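Local coordinates for toxin protein (Yersinia entomophaga, PDB 6AQK) that is probably an ADP-ribosyltransferase, the C-terminal toxin domain of an RHS protein, which would modify its target by attaching ADP-ribose, at residues Y27-S32 and H74-E79; S56-I61 and R70-D75. All coordinates share one frame; numbering follows the deposited sequence.

Contact 1. Residues Y27-S32 and H74-E79. With PT (platinum (II) ion), chain D.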
ATOM      1  N   TYR A  27       7.182   4.444 -11.335  1.00 29.65           N
ATOM      2  CA  TYR A  27       6.243   3.721 -10.458  1.00 34.95           C
ATOM      3  C   TYR A  27       5.484   2.536 -11.129  1.00 35.92           C
ATOM      4  O   TYR A  27       5.454   1.448 -10.574  1.00 33.87           O
ATOM      5  CB  TYR A  27       5.285   4.690  -9.810  1.00 35.13           C
ATOM      6  CG  TYR A  27       4.167   4.045  -9.029  1.00 36.75           C
ATOM      7  CD1 TYR A  27       4.416   3.517  -7.776  1.00 40.72           C
ATOM      8  CD2 TYR A  27       2.849   3.955  -9.547  1.00 41.72           C
ATOM      9  CE1 TYR A  27       3.415   2.904  -7.027  1.00 38.46           C
ATOM     10  CE2 TYR A  27       1.836   3.333  -8.787  1.00 45.40           C
ATOM     11  CZ  TYR A  27       2.150   2.818  -7.538  1.00 40.34           C
ATOM     12  OH  TYR A  27       1.272   2.191  -6.728  1.00 51.88           O
ATOM     13  N   PRO A  28       4.883   2.734 -12.309  1.00 35.25           N
ATOM     14  CA  PRO A  28       4.169   1.608 -12.947  1.00 39.77           C
ATOM     15  C   PRO A  28       5.004   0.321 -13.120  1.00 35.44           C
ATOM     16  O   PRO A  28       4.461  -0.771 -13.009  1.00 33.73           O
ATOM     17  CB  PRO A  28       3.803   2.185 -14.344  1.00 42.83           C
ATOM     18  CG  PRO A  28       3.696   3.663 -14.120  1.00 43.90           C
ATOM     19  CD  PRO A  28       4.839   3.933 -13.185  1.00 39.00           C
ATOM     20  N   TYR A  29       6.292   0.469 -13.407  1.00 33.39           N
ATOM     21  CA  TYR A  29       7.190  -0.691 -13.507  1.00 31.42           C
ATOM     22  C   TYR A  29       7.309  -1.394 -12.119  1.00 30.58           C
ATOM     23  O   TYR A  29       7.256  -2.599 -12.012  1.00 29.33           O
ATOM     24  CB  TYR A  29       8.571  -0.273 -13.966  1.00 34.14           C
ATOM     25  CG  TYR A  29       8.588   0.079 -15.444  1.00 31.73           C
ATOM     26  CD1 TYR A  29       8.761  -0.888 -16.383  1.00 33.82           C
ATOM     27  CD2 TYR A  29       8.349   1.402 -15.886  1.00 40.86           C
ATOM     28  CE1 TYR A  29       8.773  -0.567 -17.744  1.00 35.18           C
ATOM     29  CE2 TYR A  29       8.349   1.726 -17.253  1.00 37.24           C
ATOM     30  CZ  TYR A  29       8.570   0.734 -18.149  1.00 36.55           C
ATOM     31  OH  TYR A  29       8.538   0.982 -19.477  1.00 41.90           O
ATOM     32  N   TYR A  30       7.470  -0.619 -11.082  1.00 30.41           N
ATOM     33  CA  TYR A  30       7.640  -1.164  -9.685  1.00 31.76           C
ATOM     34  C   TYR A  30       6.353  -1.764  -9.163  1.00 32.71           C
ATOM     35  O   TYR A  30       6.338  -2.881  -8.555  1.00 32.23           O
ATOM     36  CB  TYR A  30       8.171  -0.044  -8.717  1.00 31.55           C
ATOM     37  CG  TYR A  30       9.630   0.176  -8.992  1.00 29.95           C
ATOM     38  CD1 TYR A  30      10.029   0.998 -10.047  1.00 31.28           C
ATOM     39  CD2 TYR A  30      10.610  -0.512  -8.277  1.00 30.97           C
ATOM     40  CE1 TYR A  30      11.363   1.131 -10.391  1.00 35.46           C
ATOM     41  CE2 TYR A  30      11.953  -0.391  -8.619  1.00 34.61           C
ATOM     42  CZ  TYR A  30      12.313   0.433  -9.688  1.00 37.57           C
ATOM     43  OH  TYR A  30      13.585   0.604 -10.048  1.00 31.77           O
ATOM     44  N   SER A  31       5.267  -1.022  -9.376  1.00 33.00           N
ATOM     45  CA  SER A  31       3.960  -1.482  -8.968  1.00 33.70           C
ATOM     46  C   SER A  31       3.584  -2.806  -9.682  1.00 34.21           C
ATOM     47  O   SER A  31       3.178  -3.770  -9.051  1.00 30.89           O
ATOM     48  CB  SER A  31       2.900  -0.426  -9.260  1.00 38.76           C
ATOM     49  OG  SER A  31       1.684  -0.890  -8.702  1.00 46.46           O
ATOM     50  N   SER A  32       3.761  -2.849 -10.998  1.00 31.75           N
ATOM     51  CA  SER A  32       3.447  -4.024 -11.748  1.00 32.43           C
ATOM     52  C   SER A  32       4.339  -5.245 -11.414  1.00 33.89           C
ATOM     53  O   SER A  32       3.862  -6.421 -11.443  1.00 32.34           O
ATOM     54  CB  SER A  32       3.403  -3.669 -13.253  1.00 33.88           C
ATOM     55  OG  SER A  32       4.682  -3.350 -13.756  1.00 37.29           O
ATOM     56  N   HIS A  74      14.401  -8.459 -19.774  1.00 44.34           N
ATOM     57  CA  HIS A  74      15.261  -9.042 -18.795  1.00 43.60           C
ATOM     58  C   HIS A  74      16.082  -7.951 -18.144  1.00 45.38           C
ATOM     59  O   HIS A  74      16.287  -7.999 -16.928  1.00 40.76           O
ATOM     60  CB  HIS A  74      16.164 -10.144 -19.400  1.00 48.67           C
ATOM     61  CG  HIS A  74      17.462 -10.317 -18.680  1.00 54.81           C
ATOM     62  ND1 HIS A  74      17.611 -11.161 -17.601  1.00 63.30           N
ATOM     63  CD2 HIS A  74      18.676  -9.747 -18.881  1.00 68.12           C
ATOM     64  CE1 HIS A  74      18.858 -11.102 -17.164  1.00 66.13           C
ATOM     65  NE2 HIS A  74      19.527 -10.255 -17.928  1.00 70.34           N
ATOM     66  N   ASP A  75      16.542  -6.959 -18.923  1.00 50.65           N
ATOM     67  CA  ASP A  75      17.284  -5.786 -18.357  1.00 48.14           C
ATOM     68  C   ASP A  75      16.448  -4.995 -17.339  1.00 40.22           C
ATOM     69  O   ASP A  75      16.957  -4.541 -16.301  1.00 40.43           O
ATOM     70  CB  ASP A  75      17.730  -4.767 -19.427  1.00 45.05           C
ATOM     71  CG  ASP A  75      18.758  -5.342 -20.404  1.00 59.60           C
ATOM     72  OD1 ASP A  75      19.465  -6.305 -20.042  1.00 56.87           O
ATOM     73  OD2 ASP A  75      18.843  -4.830 -21.540  1.00 62.16           O
ATOM     74  N   LYS A  76      15.185  -4.783 -17.658  1.00 39.61           N
ATOM     75  CA  LYS A  76      14.378  -4.017 -16.773  1.00 37.66           C
ATOM     76  C   LYS A  76      14.117  -4.883 -15.527  1.00 38.16           C
ATOM     77  O   LYS A  76      14.098  -4.371 -14.381  1.00 35.05           O
ATOM     78  CB  LYS A  76      13.133  -3.543 -17.493  1.00 40.58           C
ATOM     79  CG  LYS A  76      12.406  -2.409 -16.845  1.00 44.18           C
ATOM     80  CD  LYS A  76      13.206  -1.150 -16.951  1.00 49.21           C
ATOM     81  CE  LYS A  76      12.433   0.012 -16.375  1.00 49.56           C
ATOM     82  NZ  LYS A  76      13.168   1.288 -16.569  1.00 47.35           N
ATOM     83  N   PHE A  77      14.032  -6.209 -15.739  1.00 37.80           N
ATOM     84  CA  PHE A  77      13.846  -7.153 -14.634  1.00 39.26           C
ATOM     85  C   PHE A  77      14.984  -7.000 -13.653  1.00 40.17           C
ATOM     86  O   PHE A  77      14.778  -6.901 -12.442  1.00 35.80           O
ATOM     87  CB  PHE A  77      13.755  -8.625 -15.125  1.00 43.72           C
ATOM     88  CG  PHE A  77      13.675  -9.625 -13.992  1.00 41.46           C
ATOM     89  CD1 PHE A  77      12.469  -9.911 -13.394  1.00 42.43           C
ATOM     90  CD2 PHE A  77      14.817 -10.225 -13.496  1.00 46.30           C
ATOM     91  CE1 PHE A  77      12.398 -10.780 -12.296  1.00 46.49           C
ATOM     92  CE2 PHE A  77      14.763 -11.091 -12.417  1.00 47.41           C
ATOM     93  CZ  PHE A  77      13.547 -11.372 -11.812  1.00 46.47           C
ATOM     94  N   ILE A  78      16.209  -7.013 -14.176  1.00 41.75           N
ATOM     95  CA  ILE A  78      17.393  -6.907 -13.310  1.00 42.33           C
ATOM     96  C   ILE A  78      17.460  -5.571 -12.598  1.00 38.09           C
ATOM     97  O   ILE A  78      17.786  -5.531 -11.412  1.00 38.29           O
ATOM     98  CB  ILE A  78      18.703  -7.226 -14.080  1.00 42.29           C
ATOM     99  CG1 ILE A  78      18.693  -8.695 -14.541  1.00 43.37           C
ATOM    100  CG2 ILE A  78      19.918  -6.971 -13.185  1.00 45.40           C
ATOM    101  CD1 ILE A  78      18.681  -9.729 -13.418  1.00 47.89           C
ATOM    102  N   GLU A  79      17.113  -4.496 -13.308  1.00 34.53           N
ATOM    103  CA  GLU A  79      17.139  -3.176 -12.702  1.00 38.84           C
ATOM    104  C   GLU A  79      16.160  -3.059 -11.489  1.00 32.05           C
ATOM    105  O   GLU A  79      16.543  -2.559 -10.393  1.00 33.52           O
ATOM    106  CB  GLU A  79      16.880  -2.137 -13.766  1.00 41.68           C
ATOM    107  CG  GLU A  79      16.894  -0.665 -13.338  1.00 44.72           C
ATOM    108  CD  GLU A  79      16.208   0.228 -14.377  1.00 56.19           C
ATOM    109  OE1 GLU A  79      16.100  -0.135 -15.561  1.00 63.57           O
ATOM    110  OE2 GLU A  79      15.748   1.319 -14.020  1.00 63.83           O
TER
HETATM  111 PT    PT D1003      16.271 -13.122 -17.482  1.00 95.41          PT

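Contact 2. Residues S56-I61 and R70-D75. With PT (platinum (II) ion), chain D.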
ATOM      1  N   SER A  56       6.913 -12.537 -18.324  1.00 43.43           N
ATOM      2  CA  SER A  56       5.715 -12.580 -19.129  1.00 47.26           C
ATOM      3  C   SER A  56       4.438 -12.007 -18.427  1.00 42.59           C
ATOM      4  O   SER A  56       3.697 -11.138 -18.950  1.00 39.92           O
ATOM      5  CB  SER A  56       5.504 -14.015 -19.608  1.00 51.31           C
ATOM      6  OG  SER A  56       4.303 -14.041 -20.342  1.00 61.57           O
ATOM      7  N   LYS A  57       4.250 -12.436 -17.188  1.00 40.91           N
ATOM      8  CA  LYS A  57       3.178 -11.930 -16.360  1.00 38.51           C
ATOM      9  C   LYS A  57       3.358 -10.447 -16.059  1.00 38.01           C
ATOM     10  O   LYS A  57       2.424  -9.663 -16.150  1.00 40.11           O
ATOM     11  CB  LYS A  57       3.183 -12.706 -15.018  1.00 41.23           C
ATOM     12  CG  LYS A  57       2.004 -12.388 -14.092  1.00 45.36           C
ATOM     13  CD  LYS A  57       0.667 -12.527 -14.827  1.00 49.89           C
ATOM     14  CE  LYS A  57      -0.322 -13.328 -14.018  1.00 60.04           C
ATOM     15  NZ  LYS A  57      -1.460 -13.690 -14.898  1.00 61.44           N
ATOM     16  N   TRP A  58       4.583 -10.080 -15.676  1.00 38.70           N
ATOM     17  CA  TRP A  58       4.896  -8.686 -15.375  1.00 39.50           C
ATOM     18  C   TRP A  58       4.541  -7.790 -16.578  1.00 38.25           C
ATOM     19  O   TRP A  58       3.869  -6.744 -16.425  1.00 34.13           O
ATOM     20  CB  TRP A  58       6.379  -8.591 -14.992  1.00 37.84           C
ATOM     21  CG  TRP A  58       6.847  -7.230 -14.620  1.00 35.15           C
ATOM     22  CD1 TRP A  58       6.104  -6.172 -14.123  1.00 34.73           C
ATOM     23  CD2 TRP A  58       8.182  -6.787 -14.707  1.00 31.00           C
ATOM     24  NE1 TRP A  58       6.945  -5.086 -13.894  1.00 37.90           N
ATOM     25  CE2 TRP A  58       8.225  -5.459 -14.246  1.00 30.94           C
ATOM     26  CE3 TRP A  58       9.366  -7.399 -15.137  1.00 33.86           C
ATOM     27  CZ2 TRP A  58       9.423  -4.703 -14.267  1.00 34.36           C
ATOM     28  CZ3 TRP A  58      10.506  -6.683 -15.150  1.00 33.79           C
ATOM     29  CH2 TRP A  58      10.543  -5.333 -14.708  1.00 33.52           C
ATOM     30  N   ALA A  59       4.924  -8.230 -17.779  1.00 36.61           N
ATOM     31  CA  ALA A  59       4.653  -7.418 -19.002  1.00 38.12           C
ATOM     32  C   ALA A  59       3.150  -7.228 -19.206  1.00 37.55           C
ATOM     33  O   ALA A  59       2.657  -6.126 -19.515  1.00 38.47           O
ATOM     34  CB  ALA A  59       5.325  -8.058 -20.229  1.00 39.82           C
ATOM     35  N   GLU A  60       2.413  -8.297 -18.982  1.00 42.66           N
ATOM     36  CA  GLU A  60       0.960  -8.273 -19.122  1.00 45.73           C
ATOM     37  C   GLU A  60       0.365  -7.246 -18.200  1.00 38.84           C
ATOM     38  O   GLU A  60      -0.408  -6.391 -18.654  1.00 42.49           O
ATOM     39  CB  GLU A  60       0.436  -9.668 -18.839  1.00 50.82           C
ATOM     40  CG  GLU A  60      -1.064  -9.922 -18.818  1.00 58.97           C
ATOM     41  CD  GLU A  60      -1.326 -11.377 -18.387  1.00 61.26           C
ATOM     42  OE1 GLU A  60      -0.582 -12.292 -18.827  1.00 59.81           O
ATOM     43  OE2 GLU A  60      -2.203 -11.598 -17.545  1.00 68.42           O
ATOM     44  N   ILE A  61       0.781  -7.269 -16.924  1.00 36.98           N
ATOM     45  CA  ILE A  61       0.230  -6.304 -15.956  1.00 34.16           C
ATOM     46  C   ILE A  61       0.643  -4.847 -16.306  1.00 36.11           C
ATOM     47  O   ILE A  61      -0.163  -3.887 -16.279  1.00 33.57           O
ATOM     48  CB  ILE A  61       0.689  -6.655 -14.568  1.00 35.35           C
ATOM     49  CG1 ILE A  61       0.181  -8.035 -14.175  1.00 39.22           C
ATOM     50  CG2 ILE A  61       0.264  -5.613 -13.517  1.00 34.31           C
ATOM     51  CD1 ILE A  61       1.120  -8.667 -13.177  1.00 39.34           C
ATOM     52  N   ARG A  70       5.614  -0.220 -20.636  1.00 46.38           N
ATOM     53  CA  ARG A  70       5.842  -0.984 -21.855  1.00 52.92           C
ATOM     54  C   ARG A  70       7.254  -1.509 -22.058  1.00 53.36           C
ATOM     55  O   ARG A  70       7.426  -2.468 -22.780  1.00 55.48           O
ATOM     56  CB  ARG A  70       5.390  -0.179 -23.080  1.00 55.70           C
ATOM     57  N   ASP A  71       8.289  -0.942 -21.440  1.00 52.97           N
ATOM     58  CA  ASP A  71       9.669  -1.412 -21.755  1.00 58.07           C
ATOM     59  C   ASP A  71      10.099  -2.559 -20.829  1.00 56.23           C
ATOM     60  O   ASP A  71      11.098  -2.447 -20.126  1.00 51.28           O
ATOM     61  CB  ASP A  71      10.681  -0.244 -21.704  1.00 57.99           C
ATOM     62  N   ILE A  72       9.320  -3.647 -20.782  1.00 52.38           N
ATOM     63  CA  ILE A  72       9.588  -4.714 -19.824  1.00 50.08           C
ATOM     64  C   ILE A  72      10.408  -5.804 -20.545  1.00 48.22           C
ATOM     65  O   ILE A  72      10.031  -6.244 -21.619  1.00 50.65           O
ATOM     66  CB  ILE A  72       8.290  -5.221 -19.141  1.00 50.68           C
ATOM     67  CG1 ILE A  72       7.913  -4.285 -18.001  1.00 44.63           C
ATOM     68  CG2 ILE A  72       8.476  -6.642 -18.601  1.00 53.09           C
ATOM     69  CD1 ILE A  72       6.544  -4.522 -17.436  1.00 46.46           C
ATOM     70  N   SER A  73      11.498  -6.235 -19.916  1.00 47.18           N
ATOM     71  CA  SER A  73      12.546  -7.058 -20.516  1.00 45.80           C
ATOM     72  C   SER A  73      13.422  -7.623 -19.415  1.00 49.04           C
ATOM     73  O   SER A  73      13.287  -7.239 -18.259  1.00 43.20           O
ATOM     74  CB  SER A  73      13.436  -6.180 -21.424  1.00 46.23           C
ATOM     75  OG  SER A  73      14.128  -5.230 -20.617  1.00 44.91           O
ATOM     76  N   HIS A  74      14.401  -8.459 -19.774  1.00 44.34           N
ATOM     77  CA  HIS A  74      15.261  -9.042 -18.795  1.00 43.60           C
ATOM     78  C   HIS A  74      16.082  -7.951 -18.144  1.00 45.38           C
ATOM     79  O   HIS A  74      16.287  -7.999 -16.928  1.00 40.76           O
ATOM     80  CB  HIS A  74      16.164 -10.144 -19.400  1.00 48.67           C
ATOM     81  CG  HIS A  74      17.462 -10.317 -18.680  1.00 54.81           C
ATOM     82  ND1 HIS A  74      17.611 -11.161 -17.601  1.00 63.30           N
ATOM     83  CD2 HIS A  74      18.676  -9.747 -18.881  1.00 68.12           C
ATOM     84  CE1 HIS A  74      18.858 -11.102 -17.164  1.00 66.13           C
ATOM     85  NE2 HIS A  74      19.527 -10.255 -17.928  1.00 70.34           N
ATOM     86  N   ASP A  75      16.542  -6.959 -18.923  1.00 50.65           N
ATOM     87  CA  ASP A  75      17.284  -5.786 -18.357  1.00 48.14           C
ATOM     88  C   ASP A  75      16.448  -4.995 -17.339  1.00 40.22           C
ATOM     89  O   ASP A  75      16.957  -4.541 -16.301  1.00 40.43           O
ATOM     90  CB  ASP A  75      17.730  -4.767 -19.427  1.00 45.05           C
ATOM     91  CG  ASP A  75      18.758  -5.342 -20.404  1.00 59.60           C
ATOM     92  OD1 ASP A  75      19.465  -6.305 -20.042  1.00 56.87           O
ATOM     93  OD2 ASP A  75      18.843  -4.830 -21.540  1.00 62.16           O
TER
HETATM   94 PT    PT D1003      16.271 -13.122 -17.482  1.00 95.41          PT

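Contact 1. Residues Y27-S32 and H74-E79
Lys76 NZ has three partners. It lies over one face of the Tyr29 ring, 4.7 Å from the centroid and only 1° off the ring normal, which is a cation-pi contact. Its strongest polar partner is Glu26, by a salt bridge. A second salt bridge, 3.4 Å from Lys76 NZ to Glu79 OE1, holds only a weak hydrogen bond. The two carboxylates probably favour the charged amine above the ring.

The lysine chain crosses the tyrosine at about a right angle. Lys76 CE sits 3.9 Å from the centroid of the Tyr29 ring, a CH-pi contact over the same face. It comes closest at Tyr29 CD1, 3.8 Å away. Lys76 extends away from its own backbone N at chi1 (-162°) and then bends at chi2 (70°), which carries CE and NZ over the ring. Tyr29 OH is satisfied by the backbone N of Asp71, which holds the far end of the ring in place.

Helix 27-39 has its own bond in this segment. Ser32 OG donates to Pro28 O over 2.7 Å, in the carbonyl plane and on a lone pair. Pro28 O also accepts from Ser32 N.

At the start of the other helix, His74 ND1 binds platinum at 2.4 Å, and Met51 SD is the second protein ligand. This is probably a heavy-atom site introduced for crystallography.

Here the starts of helices 27-39 and 74-90, which belong to the helical part outside the central mixed sheet, meet through a cation-pi pair between helices, with acidic partners around the lysine.

Contact 2. Residues S56-I61 and R70-D75
This is an apolar contact with a CH-pi component. It joins helix 51-63 to the loop that leads into helix 74-90. Ile72 points from the loop toward the helix, and its CD1 methyl sits over one face of the Trp58 indole. The methyl lies 3.6 Å from the centroid of the five-membered ring, 8° off the ring normal.

The other branch of Ile72 works beside it. CG2 packs 3.7 Å from Trp58 CE3, on the same side of the indole plane, over its rim at CE3, and 3.8 Å from Ala59 CB. Ile72 CG2 is anti to the backbone N and CG1 lies beside it (chi1 -81°), which lets both branches meet the helix. The small side chain of Ala59 is compatible with the close backbones, with 5.7 Å between the CA atoms of Ala59 and Ile72.

Asp71, just before, is the centre of an inverse gamma turn. Ser73, just after, is the N-cap of the next helix, and its OG accepts from Lys76 N.

The two segments share no hydrogen bond. Trp58 NE1 donates instead to Tyr29 O, with Ser32 OG as a weak partner. The indole thus has its polar edge satisfied by helix 27-39, while dispersion and the CH-pi contact hold the loop to its face.

How the contacts relate
The two contacts lie side by side, with centres about 7 Å apart, on the same side of the chain's centre. Helices 27-39, 51-63 and 74-90 follow one another in the chain. Contact 1 joins the first to the third. Contact 2 joins the second to the loop entering the third, and both include His74 and Asp75. They touch directly: Tyr29 belongs to contact 1 and is also bonded to residues of both segments of contact 2. Tyr29 therefore links helix 27-39 to helix 51-63 and to the loop before helix 74-90. Together the contacts join the three helices into one packed helical region that precedes the strands of the mixed sheet in the chain.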